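Local coordinates for protein cycloalternan-forming enzyme (Listeria monocytogenes serovar 1/2a, PDB 5F7U) that is a multidomain enzyme of glycoside hydrolase family 31, with a TIM-barrel domain, flanking beta domains and a family 6 carbohydrate-binding module, at residues V53-N58 and G84-G89; T23-R28 and I92-K97. The protein carries 1 engineered substitution. One frame throughout, in Å; residues are numbered along the deposited sequence.

Interaction 1. Residues V53-N58 and G84-G89; sequences VEWTKN and GKFEKG
Trp-55 and Phe-86 reach one another through different first torsions: in Trp-55 CG sits between the backbone N and the carbonyl carbon (chi1 66°), whereas in Phe-86 it lies opposite the carbonyl carbon (chi1 -61°). The two side chains come from opposite directions and touch through CZ3 of Trp-55 and CZ of Phe-86, 3.6 Å apart. With the six-membered ring and the phenyl ring at 79° and their centroids separated by 5.9 Å, the pair meets rim to rim; neither ring lies over the other's face, so this is no stack. Lys-57 brings its aliphatic part to the edge of the same phenyl ring, CD standing 4.0 Å from Phe-86 CD1. Its chain bends at the third torsion, and the ammonium reaches a water instead of a carboxylate: Lys-57 NZ donates to it over 3.0 Å, and the same water lies 3.0 Å from Glu-87 OE2, within hydrogen-bonding distance. The charged atoms themselves, Lys-57 NZ and Glu-87 OE2, remain 5.5 Å apart, so there is no salt bridge, though the opposite charges probably still attract across the water. No direct hydrogen bond joins the two segments. The polar ends of Trp-55 and Asn-58 have partners in other parts of the chain: Trp-55 NE1 donates to the carbonyl of Glu-63, and Asn-58 OD1 accepts from the backbone N of Glu-91. Phe-86 is buried, packing also against Val-36, Ile-92 and Val-115. The loop between strands 76-84 and 91-100 thus packs Phe-86 against the side chains of strand 49-57 in the N-terminal beta domain, consistent with a sandwich of the E-set clan.

Interaction 2. Residues T23-R28 and I92-K97; sequences TERSPR and ITYTTK
Arg-25 donates from NH2 to the hydroxyl of Tyr-94 over 2.9 Å, and this one bond carries the contact. Its N-H...O angle of 138° is well short of straight, and the hydroxyl is tilted from the guanidinium plane. The arginine starts with CG opposite the backbone N (chi1 170°), runs extended through the second torsion and bends at the third, which lets CD also come within 3.7 Å of Tyr-94 OH. Tyr-94 holds CG between its backbone N and carbonyl carbon, and its ring stands nearly upright to the guanidinium, the planes 83° apart; NH2 lies near the plane of the ring, at its edge, so no cation-pi contact arises. The other side of the guanidinium is occupied within its own segment. NE at 2.9 Å and NH1 at 2.8 Å both donate to the carbonyl O of Arg-28, a side-on grip that lies close to the guanidinium plane and limits rotation of the group. Arg-28 in turn holds Glu-24 side-on, its NE 2.9 Å from Glu-24 OE1 in a salt bridge. Tyr-94 OH has a further hydrogen-bonding partner in His-9 NE2, and that ring meets the tyrosine ring. Both touching residues are buried, and each of the three guanidinium nitrogens of Arg-25 gives one N-H to an oxygen, a carbonyl or a hydroxyl, so the buried charge is probably eased by dipoles with no carboxylate among these partners.

Each contact uses one of two neighbouring antiparallel strands, 49-57 in interaction 1 and 91-100 in interaction 2, and their centres are 11 Å apart. Direct evidence of the coupling is the backbone pairing of Thr-56 N with Thr-93 O and of Glu-54 O with Thr-95 N, each 2.9 Å and probably hydrogen-bonded, together with Phe-86 CE1 lying 3.6 Å from Ile-92 CD1. Interaction 1 is a surface contact, with one buried residue among the five that touch, and it relies on apolar rims and a water. Interaction 2 is buried, with both touching residues enclosed, and depends on a direct polar bond that ties segment 23-28 to strand 91-100.

Interaction 1. Residues V53-N58 and G84-G89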
ATOM      1  N   VAL A  53      -1.854   9.581 -50.551  1.00 19.17           N
ATOM      2  CA  VAL A  53      -1.865   8.248 -49.972  1.00 18.54           C
ATOM      3  C   VAL A  53      -2.192   7.261 -51.089  1.00 19.72           C
ATOM      4  O   VAL A  53      -3.176   7.441 -51.808  1.00 20.06           O
ATOM      5  CB  VAL A  53      -2.895   8.125 -48.836  1.00 17.94           C
ATOM      6  CG1 VAL A  53      -2.852   6.726 -48.217  1.00 17.84           C
ATOM      7  CG2 VAL A  53      -2.639   9.196 -47.777  1.00 17.14           C
ATOM      8  N   GLU A  54      -1.340   6.246 -51.218  1.00 19.98           N
ATOM      9  CA  GLU A  54      -1.570   5.127 -52.109  1.00 21.23           C
ATOM     10  C   GLU A  54      -2.004   3.937 -51.271  1.00 20.47           C
ATOM     11  O   GLU A  54      -1.405   3.641 -50.242  1.00 19.65           O
ATOM     12  CB  GLU A  54      -0.303   4.827 -52.889  1.00 22.81           C
ATOM     13  CG  GLU A  54       0.060   5.968 -53.815  1.00 24.42           C
ATOM     14  CD  GLU A  54       1.322   5.732 -54.621  1.00 26.59           C
ATOM     15  OE1 GLU A  54       1.888   4.614 -54.563  1.00 27.93           O
ATOM     16  OE2 GLU A  54       1.738   6.674 -55.329  1.00 27.35           O
ATOM     17  N   TRP A  55      -3.068   3.259 -51.691  1.00 20.99           N
ATOM     18  CA  TRP A  55      -3.701   2.308 -50.769  1.00 20.49           C
ATOM     19  C   TRP A  55      -4.575   1.277 -51.441  1.00 21.49           C
ATOM     20  O   TRP A  55      -4.983   1.455 -52.595  1.00 22.18           O
ATOM     21  CB  TRP A  55      -4.485   3.061 -49.676  1.00 19.72           C
ATOM     22  CG  TRP A  55      -5.685   3.856 -50.128  1.00 20.00           C
ATOM     23  CD1 TRP A  55      -5.709   4.907 -51.013  1.00 20.53           C
ATOM     24  CD2 TRP A  55      -7.024   3.683 -49.681  1.00 20.19           C
ATOM     25  NE1 TRP A  55      -6.987   5.380 -51.157  1.00 20.90           N
ATOM     26  CE2 TRP A  55      -7.816   4.665 -50.336  1.00 20.68           C
ATOM     27  CE3 TRP A  55      -7.637   2.806 -48.772  1.00 19.78           C
ATOM     28  CZ2 TRP A  55      -9.201   4.777 -50.135  1.00 21.23           C
ATOM     29  CZ3 TRP A  55      -9.019   2.913 -48.568  1.00 20.33           C
ATOM     30  CH2 TRP A  55      -9.783   3.900 -49.243  1.00 20.84           C
ATOM     31  N   THR A  56      -4.811   0.191 -50.713  1.00 21.35           N
ATOM     32  CA  THR A  56      -5.693  -0.891 -51.154  1.00 22.78           C
ATOM     33  C   THR A  56      -6.734  -1.152 -50.079  1.00 22.25           C
ATOM     34  O   THR A  56      -6.487  -0.924 -48.885  1.00 20.87           O
ATOM     35  CB  THR A  56      -4.931  -2.206 -51.449  1.00 23.92           C
ATOM     36  OG1 THR A  56      -4.236  -2.629 -50.273  1.00 23.46           O
ATOM     37  CG2 THR A  56      -3.932  -2.036 -52.591  1.00 25.27           C
ATOM     38  N   LYS A  57      -7.900  -1.617 -50.509  1.00 23.20           N
ATOM     39  CA  LYS A  57      -8.943  -2.058 -49.594  1.00 23.54           C
ATOM     40  C   LYS A  57      -9.292  -3.463 -50.013  1.00 24.69           C
ATOM     41  O   LYS A  57      -9.704  -3.675 -51.157  1.00 25.51           O
ATOM     42  CB  LYS A  57     -10.174  -1.154 -49.684  1.00 24.21           C
ATOM     43  CG  LYS A  57     -11.376  -1.695 -48.911  1.00 25.39           C
ATOM     44  CD  LYS A  57     -12.445  -0.643 -48.695  1.00 26.33           C
ATOM     45  CE  LYS A  57     -13.282  -0.372 -49.922  1.00 28.13           C
ATOM     46  NZ  LYS A  57     -14.540   0.266 -49.449  1.00 29.60           N
ATOM     47  N   ASN A  58      -9.119  -4.412 -49.093  1.00 24.63           N
ATOM     48  CA  ASN A  58      -9.348  -5.838 -49.366  1.00 26.16           C
ATOM     49  C   ASN A  58      -8.581  -6.317 -50.606  1.00 27.52           C
ATOM     50  O   ASN A  58      -9.084  -7.099 -51.415  1.00 28.70           O
ATOM     51  CB  ASN A  58     -10.852  -6.134 -49.452  1.00 27.24           C
ATOM     52  CG  ASN A  58     -11.589  -5.691 -48.202  1.00 26.32           C
ATOM     53  OD1 ASN A  58     -11.115  -5.916 -47.090  1.00 25.76           O
ATOM     54  ND2 ASN A  58     -12.736  -5.044 -48.378  1.00 26.37           N
ATOM     55  N   GLY A  84     -11.863   8.073 -45.134  1.00 21.99           N
ATOM     56  CA  GLY A  84     -13.269   7.751 -44.957  1.00 22.69           C
ATOM     57  C   GLY A  84     -13.489   6.666 -43.915  1.00 22.16           C
ATOM     58  O   GLY A  84     -12.586   6.350 -43.113  1.00 21.09           O
ATOM     59  N   LYS A  85     -14.695   6.103 -43.928  1.00 23.07           N
ATOM     60  CA  LYS A  85     -15.120   5.068 -42.970  1.00 23.05           C
ATOM     61  C   LYS A  85     -15.108   3.704 -43.626  1.00 22.75           C
ATOM     62  O   LYS A  85     -15.190   3.601 -44.853  1.00 23.41           O
ATOM     63  CB  LYS A  85     -16.563   5.299 -42.520  1.00 25.59           C
ATOM     64  CG  LYS A  85     -16.843   6.582 -41.780  1.00 27.58           C
ATOM     65  CD  LYS A  85     -18.349   6.806 -41.808  1.00 30.15           C
ATOM     66  CE  LYS A  85     -18.740   7.995 -40.947  1.00 31.84           C
ATOM     67  NZ  LYS A  85     -20.152   8.386 -41.226  1.00 33.80           N
ATOM     68  N   PHE A  86     -15.069   2.658 -42.804  1.00 21.69           N
ATOM     69  CA  PHE A  86     -14.969   1.294 -43.296  1.00 21.97           C
ATOM     70  C   PHE A  86     -15.939   0.342 -42.613  1.00 22.49           C
ATOM     71  O   PHE A  86     -16.562   0.688 -41.601  1.00 22.68           O
ATOM     72  CB  PHE A  86     -13.520   0.805 -43.154  1.00 20.64           C
ATOM     73  CG  PHE A  86     -12.560   1.619 -43.945  1.00 20.20           C
ATOM     74  CD1 PHE A  86     -12.439   1.429 -45.321  1.00 20.86           C
ATOM     75  CD2 PHE A  86     -11.795   2.621 -43.322  1.00 19.39           C
ATOM     76  CE1 PHE A  86     -11.569   2.223 -46.075  1.00 20.49           C
ATOM     77  CE2 PHE A  86     -10.923   3.409 -44.067  1.00 19.16           C
ATOM     78  CZ  PHE A  86     -10.808   3.204 -45.443  1.00 19.82           C
ATOM     79  N   GLU A  87     -16.099  -0.831 -43.218  1.00 23.35           N
ATOM     80  CA  GLU A  87     -16.935  -1.894 -42.653  1.00 24.13           C
ATOM     81  C   GLU A  87     -16.107  -2.927 -41.912  1.00 23.05           C
ATOM     82  O   GLU A  87     -14.917  -3.102 -42.200  1.00 21.92           O
ATOM     83  CB  GLU A  87     -17.718  -2.567 -43.763  1.00 26.76           C
ATOM     84  CG  GLU A  87     -18.728  -1.657 -44.429  1.00 29.45           C
ATOM     85  CD  GLU A  87     -19.274  -2.276 -45.702  1.00 32.56           C
ATOM     86  OE1 GLU A  87     -20.022  -3.265 -45.613  1.00 35.20           O
ATOM     87  OE2 GLU A  87     -18.941  -1.782 -46.792  1.00 34.29           O
ATOM     88  N   LYS A  88     -16.761  -3.632 -40.981  1.00 22.74           N
ATOM     89  CA  LYS A  88     -16.128  -4.730 -40.245  1.00 22.27           C
ATOM     90  C   LYS A  88     -15.562  -5.723 -41.260  1.00 22.62           C
ATOM     91  O   LYS A  88     -16.273  -6.118 -42.188  1.00 23.37           O
ATOM     92  CB  LYS A  88     -17.149  -5.428 -39.338  1.00 22.52           C
ATOM     93  CG  LYS A  88     -16.599  -6.627 -38.570  1.00 22.33           C
ATOM     94  CD  LYS A  88     -17.736  -7.444 -38.005  1.00 23.07           C
ATOM     95  CE  LYS A  88     -17.230  -8.578 -37.133  1.00 23.25           C
ATOM     96  NZ  LYS A  88     -18.369  -9.424 -36.705  1.00 24.48           N
ATOM     97  N   GLY A  89     -14.295  -6.098 -41.076  1.00 21.96           N
ATOM     98  CA  GLY A  89     -13.617  -7.045 -41.968  1.00 22.73           C
ATOM     99  C   GLY A  89     -12.764  -6.403 -43.057  1.00 22.33           C
ATOM    100  O   GLY A  89     -11.967  -7.093 -43.686  1.00 23.00           O
TER
HETATM  101  O   HOH W   1     -16.170  -0.630 -47.091  1.00 34.61           O

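Interaction 2. Residues T23-R28 and I92-K97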
ATOM      1  N   THR A  23       1.845  12.918 -36.096  1.00 13.35           N
ATOM      2  CA  THR A  23       1.916  12.208 -37.382  1.00 13.31           C
ATOM      3  C   THR A  23       1.333  10.796 -37.286  1.00 13.01           C
ATOM      4  O   THR A  23       1.801   9.856 -37.961  1.00 12.53           O
ATOM      5  CB  THR A  23       3.357  12.141 -37.902  1.00 13.88           C
ATOM      6  OG1 THR A  23       4.209  11.569 -36.892  1.00 14.69           O
ATOM      7  CG2 THR A  23       3.850  13.557 -38.290  1.00 14.13           C
ATOM      8  N   GLU A  24       0.284  10.673 -36.476  1.00 12.75           N
ATOM      9  CA  GLU A  24      -0.376   9.379 -36.200  1.00 13.08           C
ATOM     10  C   GLU A  24      -1.618   9.187 -37.064  1.00 13.02           C
ATOM     11  O   GLU A  24      -2.074  10.114 -37.754  1.00 13.30           O
ATOM     12  CB  GLU A  24      -0.803   9.306 -34.734  1.00 13.33           C
ATOM     13  CG  GLU A  24       0.352   9.303 -33.740  1.00 13.55           C
ATOM     14  CD  GLU A  24      -0.074   8.939 -32.320  1.00 14.17           C
ATOM     15  OE1 GLU A  24      -1.229   8.460 -32.117  1.00 14.72           O
ATOM     16  OE2 GLU A  24       0.763   9.119 -31.406  1.00 14.41           O
ATOM     17  N   ARG A  25      -2.166   7.977 -37.010  1.00 13.11           N
ATOM     18  CA  ARG A  25      -3.477   7.678 -37.572  1.00 13.70           C
ATOM     19  C   ARG A  25      -4.519   7.810 -36.466  1.00 14.09           C
ATOM     20  O   ARG A  25      -4.272   7.401 -35.328  1.00 14.43           O
ATOM     21  CB  ARG A  25      -3.478   6.257 -38.106  1.00 13.69           C
ATOM     22  CG  ARG A  25      -4.854   5.739 -38.509  1.00 14.07           C
ATOM     23  CD  ARG A  25      -4.693   4.398 -39.195  1.00 14.36           C
ATOM     24  NE  ARG A  25      -4.351   3.323 -38.247  1.00 14.20           N
ATOM     25  CZ  ARG A  25      -3.432   2.392 -38.479  1.00 14.09           C
ATOM     26  NH1 ARG A  25      -3.265   1.416 -37.602  1.00 14.46           N
ATOM     27  NH2 ARG A  25      -2.668   2.437 -39.575  1.00 14.12           N
ATOM     28  N   SER A  26      -5.672   8.377 -36.793  1.00 14.44           N
ATOM     29  CA  SER A  26      -6.744   8.518 -35.801  1.00 15.80           C
ATOM     30  C   SER A  26      -8.074   8.050 -36.396  1.00 16.18           C
ATOM     31  O   SER A  26      -8.439   8.524 -37.479  1.00 16.55           O
ATOM     32  CB  SER A  26      -6.844   9.965 -35.304  1.00 16.74           C
ATOM     33  OG  SER A  26      -7.867  10.072 -34.312  1.00 18.99           O
ATOM     34  N   PRO A  27      -8.778   7.100 -35.752  1.00 16.26           N
ATOM     35  CA  PRO A  27      -8.314   6.333 -34.586  1.00 16.27           C
ATOM     36  C   PRO A  27      -7.129   5.442 -34.915  1.00 15.57           C
ATOM     37  O   PRO A  27      -6.956   5.036 -36.067  1.00 15.57           O
ATOM     38  CB  PRO A  27      -9.508   5.434 -34.245  1.00 17.02           C
ATOM     39  CG  PRO A  27     -10.605   5.781 -35.196  1.00 17.69           C
ATOM     40  CD  PRO A  27      -9.984   6.510 -36.354  1.00 17.36           C
ATOM     41  N   ARG A  28      -6.327   5.097 -33.905  1.00 15.69           N
ATOM     42  CA  ARG A  28      -5.198   4.183 -34.129  1.00 15.54           C
ATOM     43  C   ARG A  28      -5.672   2.835 -34.685  1.00 16.01           C
ATOM     44  O   ARG A  28      -5.074   2.307 -35.620  1.00 16.18           O
ATOM     45  CB  ARG A  28      -4.410   3.981 -32.825  1.00 15.97           C
ATOM     46  CG  ARG A  28      -3.604   5.223 -32.438  1.00 15.49           C
ATOM     47  CD  ARG A  28      -2.918   4.992 -31.098  1.00 16.07           C
ATOM     48  NE  ARG A  28      -2.179   6.176 -30.661  1.00 16.07           N
ATOM     49  CZ  ARG A  28      -1.843   6.445 -29.398  1.00 16.42           C
ATOM     50  NH1 ARG A  28      -2.210   5.631 -28.393  1.00 16.78           N
ATOM     51  NH2 ARG A  28      -1.134   7.551 -29.139  1.00 15.66           N
ATOM     52  N   ILE A  92      -7.219  -2.682 -44.725  1.00 19.35           N
ATOM     53  CA  ILE A  92      -6.703  -1.506 -45.422  1.00 19.21           C
ATOM     54  C   ILE A  92      -5.185  -1.496 -45.339  1.00 18.80           C
ATOM     55  O   ILE A  92      -4.633  -1.645 -44.248  1.00 18.52           O
ATOM     56  CB  ILE A  92      -7.297  -0.205 -44.823  1.00 18.69           C
ATOM     57  CG1 ILE A  92      -8.850  -0.263 -44.729  1.00 19.57           C
ATOM     58  CG2 ILE A  92      -6.762   1.036 -45.527  1.00 18.68           C
ATOM     59  CD1 ILE A  92      -9.611  -0.755 -45.937  1.00 20.72           C
ATOM     60  N   THR A  93      -4.520  -1.319 -46.484  1.00 19.22           N
ATOM     61  CA  THR A  93      -3.059  -1.157 -46.515  1.00 19.17           C
ATOM     62  C   THR A  93      -2.705   0.127 -47.262  1.00 18.88           C
ATOM     63  O   THR A  93      -3.209   0.348 -48.362  1.00 19.24           O
ATOM     64  CB  THR A  93      -2.377  -2.383 -47.148  1.00 20.76           C
ATOM     65  OG1 THR A  93      -2.663  -3.545 -46.346  1.00 21.28           O
ATOM     66  CG2 THR A  93      -0.854  -2.196 -47.245  1.00 20.88           C
ATOM     67  N   TYR A  94      -1.847   0.960 -46.672  1.00 17.69           N
ATOM     68  CA  TYR A  94      -1.536   2.266 -47.279  1.00 17.39           C
ATOM     69  C   TYR A  94      -0.080   2.661 -47.112  1.00 17.31           C
ATOM     70  O   TYR A  94       0.600   2.203 -46.193  1.00 16.78           O
ATOM     71  CB  TYR A  94      -2.463   3.374 -46.722  1.00 16.37           C
ATOM     72  CG  TYR A  94      -2.244   3.707 -45.250  1.00 15.76           C
ATOM     73  CD1 TYR A  94      -1.326   4.701 -44.868  1.00 15.40           C
ATOM     74  CD2 TYR A  94      -2.949   3.031 -44.242  1.00 15.54           C
ATOM     75  CE1 TYR A  94      -1.106   5.000 -43.518  1.00 14.82           C
ATOM     76  CE2 TYR A  94      -2.728   3.324 -42.891  1.00 15.03           C
ATOM     77  CZ  TYR A  94      -1.808   4.309 -42.543  1.00 14.67           C
ATOM     78  OH  TYR A  94      -1.603   4.619 -41.202  1.00 14.40           O
ATOM     79  N   THR A  95       0.366   3.550 -47.998  1.00 17.90           N
ATOM     80  CA  THR A  95       1.693   4.141 -47.969  1.00 18.11           C
ATOM     81  C   THR A  95       1.465   5.640 -48.125  1.00 17.85           C
ATOM     82  O   THR A  95       0.713   6.077 -49.001  1.00 18.65           O
ATOM     83  CB  THR A  95       2.556   3.583 -49.124  1.00 19.67           C
ATOM     84  OG1 THR A  95       2.701   2.166 -48.968  1.00 20.73           O
ATOM     85  CG2 THR A  95       3.956   4.220 -49.177  1.00 20.04           C
ATOM     86  N   THR A  96       2.075   6.428 -47.249  1.00 17.42           N
ATOM     87  CA  THR A  96       1.960   7.888 -47.336  1.00 17.04           C
ATOM     88  C   THR A  96       3.148   8.406 -48.122  1.00 17.91           C
ATOM     89  O   THR A  96       4.248   7.869 -47.994  1.00 18.10           O
ATOM     90  CB  THR A  96       1.854   8.539 -45.939  1.00 16.33           C
ATOM     91  OG1 THR A  96       2.975   8.138 -45.147  1.00 15.96           O
ATOM     92  CG2 THR A  96       0.564   8.084 -45.267  1.00 15.64           C
ATOM     93  N   LYS A  97       2.922   9.422 -48.954  1.00 18.34           N
ATOM     94  CA  LYS A  97       3.952   9.920 -49.879  1.00 19.41           C
ATOM     95  C   LYS A  97       3.994  11.434 -49.952  1.00 19.44           C
ATOM     96  O   LYS A  97       2.957  12.089 -49.874  1.00 18.81           O
ATOM     97  CB  LYS A  97       3.750   9.376 -51.304  1.00 20.88           C
ATOM     98  CG  LYS A  97       3.875   7.868 -51.394  1.00 21.81           C
ATOM     99  CD  LYS A  97       4.074   7.422 -52.827  1.00 23.81           C
ATOM    100  CE  LYS A  97       4.480   5.967 -52.854  1.00 25.04           C
ATOM    101  NZ  LYS A  97       4.719   5.561 -54.271  1.00 26.78           N
TER